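Local atomic coordinates of RTX-adhesin (Marinomonas primoryensis, PDB entry 5IRB), a protein that helps an Antarctic bacterium adhere to diatoms and ice, the calcium-binding beta-sandwich domains here being one part of the giant adhesin. Residues 287-292 with 303-308. Residues are numbered along the deposited sequence; the frame is centred on the assembly and turned at random.
Sequences AFDAVV and DTTGSS. With CA (calcium ion), chain L.
Phe288, Ala290 and Val292 pair with Ser308, Gly306 and Thr304 across an antiparallel beta hairpin in the last of three Ig-like beta-sandwich domains in this piece of the adhesin. Each of these three pairs exchanges two backbone bonds. The four bonds of the Ala290–Gly306 and Val292–Thr304 pairs are nearly straight: Ala290 N reaches Gly306 O at 2.7 Å with 169° at the hydrogen. The Phe288–Ser308 bonds are more bent; Ser308 N meets Phe288 O with only 140° at the hydrogen. This satisfies the inner-facing amides and carbonyls, while Val291 bonds by its backbone to Thr255 on the next strand.

On the buried side, Phe288 packs on Leu256 and Ile258 of the adjacent strand 253-258, Ala290 on Leu256 and on Val219 of strand 216-219, and Val292 on Val254 and Val217. Ser308 CB sits over one face of the Phe288 ring, offset toward the rim and 4.3 Å from the centroid, in a CH-pi contact. Gly306, paired with Ala290, keeps this part of the buried face low. Thr304, although buried, has its OG1 hydrogen-bonded to Gly215 N and to a water; the same water donates to Val292 O.

The other side is more polar, as suits its greater exposure. Ser307 OG donates to Asp289 OD1 in a very short bond of 2.5 Å, while Thr305 turns its methyl CG2 to the Asp289 carboxylate and its OG1 toward Val291 CG2. Val291 CG1, anti to the backbone N (chi1 -178°), packs 3.7 Å from Asp303 CG; Asp303 OD1 bonds to Thr293. Ala287 opens the strand, and its side chain plays no part in metal coordination: its backbone O, pointing away from 303-308, binds calcium at 2.3 Å, alongside Asp285 and a water 2.5 Å from the ion.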
ATOM      1  N   ALA A 287      -8.842   9.235  55.689  1.00 48.84           N
ATOM      2  CA  ALA A 287      -7.940   8.593  54.725  1.00 46.34           C
ATOM      3  C   ALA A 287      -8.468   8.758  53.303  1.00 45.52           C
ATOM      4  O   ALA A 287      -9.657   8.640  53.092  1.00 45.66           O
ATOM      5  CB  ALA A 287      -7.760   7.128  55.049  1.00 46.36           C
ATOM      6  N   PHE A 288      -7.608   9.071  52.338  1.00 43.66           N
ATOM      7  CA  PHE A 288      -8.096   9.262  50.975  1.00 42.99           C
ATOM      8  C   PHE A 288      -6.978   9.087  49.967  1.00 41.50           C
ATOM      9  O   PHE A 288      -5.794   9.086  50.323  1.00 40.80           O
ATOM     10  CB  PHE A 288      -8.747  10.640  50.834  1.00 43.42           C
ATOM     11  CG  PHE A 288      -7.806  11.775  51.078  1.00 43.16           C
ATOM     12  CD1 PHE A 288      -6.935  12.204  50.093  1.00 41.63           C
ATOM     13  CD2 PHE A 288      -7.742  12.370  52.332  1.00 44.21           C
ATOM     14  CE1 PHE A 288      -6.048  13.237  50.332  1.00 41.78           C
ATOM     15  CE2 PHE A 288      -6.861  13.402  52.582  1.00 44.14           C
ATOM     16  CZ  PHE A 288      -6.008  13.839  51.601  1.00 43.24           C
ATOM     17  N   ASP A 289      -7.360   8.930  48.705  1.00 40.45           N
ATOM     18  CA  ASP A 289      -6.405   8.756  47.632  1.00 39.76           C
ATOM     19  C   ASP A 289      -6.283  10.024  46.807  1.00 38.28           C
ATOM     20  O   ASP A 289      -7.257  10.769  46.628  1.00 39.01           O
ATOM     21  CB  ASP A 289      -6.829   7.608  46.705  1.00 41.10           C
ATOM     22  CG  ASP A 289      -6.594   6.255  47.329  1.00 43.37           C
ATOM     23  OD1 ASP A 289      -5.790   6.178  48.279  1.00 42.57           O
ATOM     24  OD2 ASP A 289      -7.214   5.273  46.882  1.00 47.27           O
ATOM     25  N   ALA A 290      -5.089  10.261  46.288  1.00 36.23           N
ATOM     26  CA  ALA A 290      -4.920  11.272  45.275  1.00 35.23           C
ATOM     27  C   ALA A 290      -4.649  10.507  43.977  1.00 34.45           C
ATOM     28  O   ALA A 290      -3.759   9.647  43.930  1.00 33.41           O
ATOM     29  CB  ALA A 290      -3.773  12.229  45.629  1.00 34.98           C
ATOM     30  N   VAL A 291      -5.430  10.796  42.940  1.00 34.36           N
ATOM     31  CA  VAL A 291      -5.301  10.077  41.666  1.00 34.62           C
ATOM     32  C   VAL A 291      -4.889  11.007  40.530  1.00 33.59           C
ATOM     33  O   VAL A 291      -5.549  12.011  40.280  1.00 34.31           O
ATOM     34  CB  VAL A 291      -6.598   9.357  41.280  1.00 35.67           C
ATOM     35  CG1 VAL A 291      -6.422   8.570  39.952  1.00 35.80           C
ATOM     36  CG2 VAL A 291      -7.009   8.414  42.383  1.00 36.70           C
ATOM     37  N   VAL A 292      -3.767  10.705  39.890  1.00 32.22           N
ATOM     38  CA  VAL A 292      -3.305  11.504  38.750  1.00 32.18           C
ATOM     39  C   VAL A 292      -3.604  10.772  37.435  1.00 32.49           C
ATOM     40  O   VAL A 292      -3.324   9.580  37.295  1.00 32.43           O
ATOM     41  CB  VAL A 292      -1.819  11.838  38.862  1.00 31.43           C
ATOM     42  CG1 VAL A 292      -1.295  12.511  37.574  1.00 31.28           C
ATOM     43  CG2 VAL A 292      -1.597  12.746  40.100  1.00 31.93           C
ATOM     44  N   ASP A 303      -3.906   5.964  35.227  1.00 35.72           N
ATOM     45  CA  ASP A 303      -4.054   6.555  36.568  1.00 35.34           C
ATOM     46  C   ASP A 303      -2.914   6.152  37.501  1.00 35.27           C
ATOM     47  O   ASP A 303      -2.565   4.969  37.567  1.00 37.18           O
ATOM     48  CB  ASP A 303      -5.399   6.147  37.187  1.00 35.94           C
ATOM     49  CG  ASP A 303      -6.568   6.978  36.657  1.00 37.06           C
ATOM     50  OD1 ASP A 303      -6.310   7.968  35.934  1.00 35.89           O
ATOM     51  OD2 ASP A 303      -7.745   6.629  36.936  1.00 37.86           O
ATOM     52  N   THR A 304      -2.343   7.133  38.213  1.00 34.03           N
ATOM     53  CA  THR A 304      -1.335   6.880  39.220  1.00 34.23           C
ATOM     54  C   THR A 304      -1.926   7.296  40.582  1.00 34.98           C
ATOM     55  O   THR A 304      -2.489   8.394  40.726  1.00 33.51           O
ATOM     56  CB  THR A 304      -0.033   7.674  38.963  1.00 34.05           C
ATOM     57  OG1 THR A 304       0.481   7.378  37.666  1.00 34.76           O
ATOM     58  CG2 THR A 304       1.027   7.337  40.011  1.00 34.57           C
ATOM     59  N   THR A 305      -1.805   6.417  41.570  1.00 35.96           N
ATOM     60  CA  THR A 305      -2.482   6.645  42.839  1.00 37.01           C
ATOM     61  C   THR A 305      -1.486   6.776  43.999  1.00 36.66           C
ATOM     62  O   THR A 305      -0.562   5.970  44.132  1.00 36.13           O
ATOM     63  CB  THR A 305      -3.509   5.526  43.112  1.00 38.82           C
ATOM     64  OG1 THR A 305      -4.530   5.577  42.106  1.00 39.80           O
ATOM     65  CG2 THR A 305      -4.162   5.682  44.478  1.00 39.79           C
ATOM     66  N   GLY A 306      -1.692   7.805  44.821  1.00 36.50           N
ATOM     67  CA  GLY A 306      -1.029   7.934  46.114  1.00 37.42           C
ATOM     68  C   GLY A 306      -2.075   7.995  47.221  1.00 38.58           C
ATOM     69  O   GLY A 306      -3.151   8.578  47.058  1.00 39.47           O
ATOM     70  N   SER A 307      -1.765   7.372  48.352  1.00 39.38           N
ATOM     71  CA  SER A 307      -2.750   7.179  49.403  1.00 41.95           C
ATOM     72  C   SER A 307      -2.326   7.953  50.655  1.00 42.12           C
ATOM     73  O   SER A 307      -1.135   8.098  50.906  1.00 44.02           O
ATOM     74  CB  SER A 307      -2.914   5.687  49.694  1.00 43.14           C
ATOM     75  OG  SER A 307      -3.618   5.042  48.629  1.00 43.86           O
ATOM     76  N   SER A 308      -3.292   8.484  51.405  1.00 42.13           N
ATOM     77  CA  SER A 308      -2.998   9.356  52.537  1.00 43.04           C
ATOM     78  C   SER A 308      -3.873   8.990  53.710  1.00 44.68           C
ATOM     79  O   SER A 308      -5.007   8.565  53.525  1.00 44.03           O
ATOM     80  CB  SER A 308      -3.217  10.833  52.200  1.00 42.91           C
ATOM     81  OG  SER A 308      -2.936  11.656  53.326  1.00 44.20           O
TER
HETATM   82 CA    CA L 610     -11.880   8.153  52.879  1.00 47.82          CA
HETATM   83  O   HOH W   1      -0.906   8.927  35.976  1.00 30.75           O
HETATM   84  O   HOH W   2     -12.328   9.086  50.635  1.00 59.05           O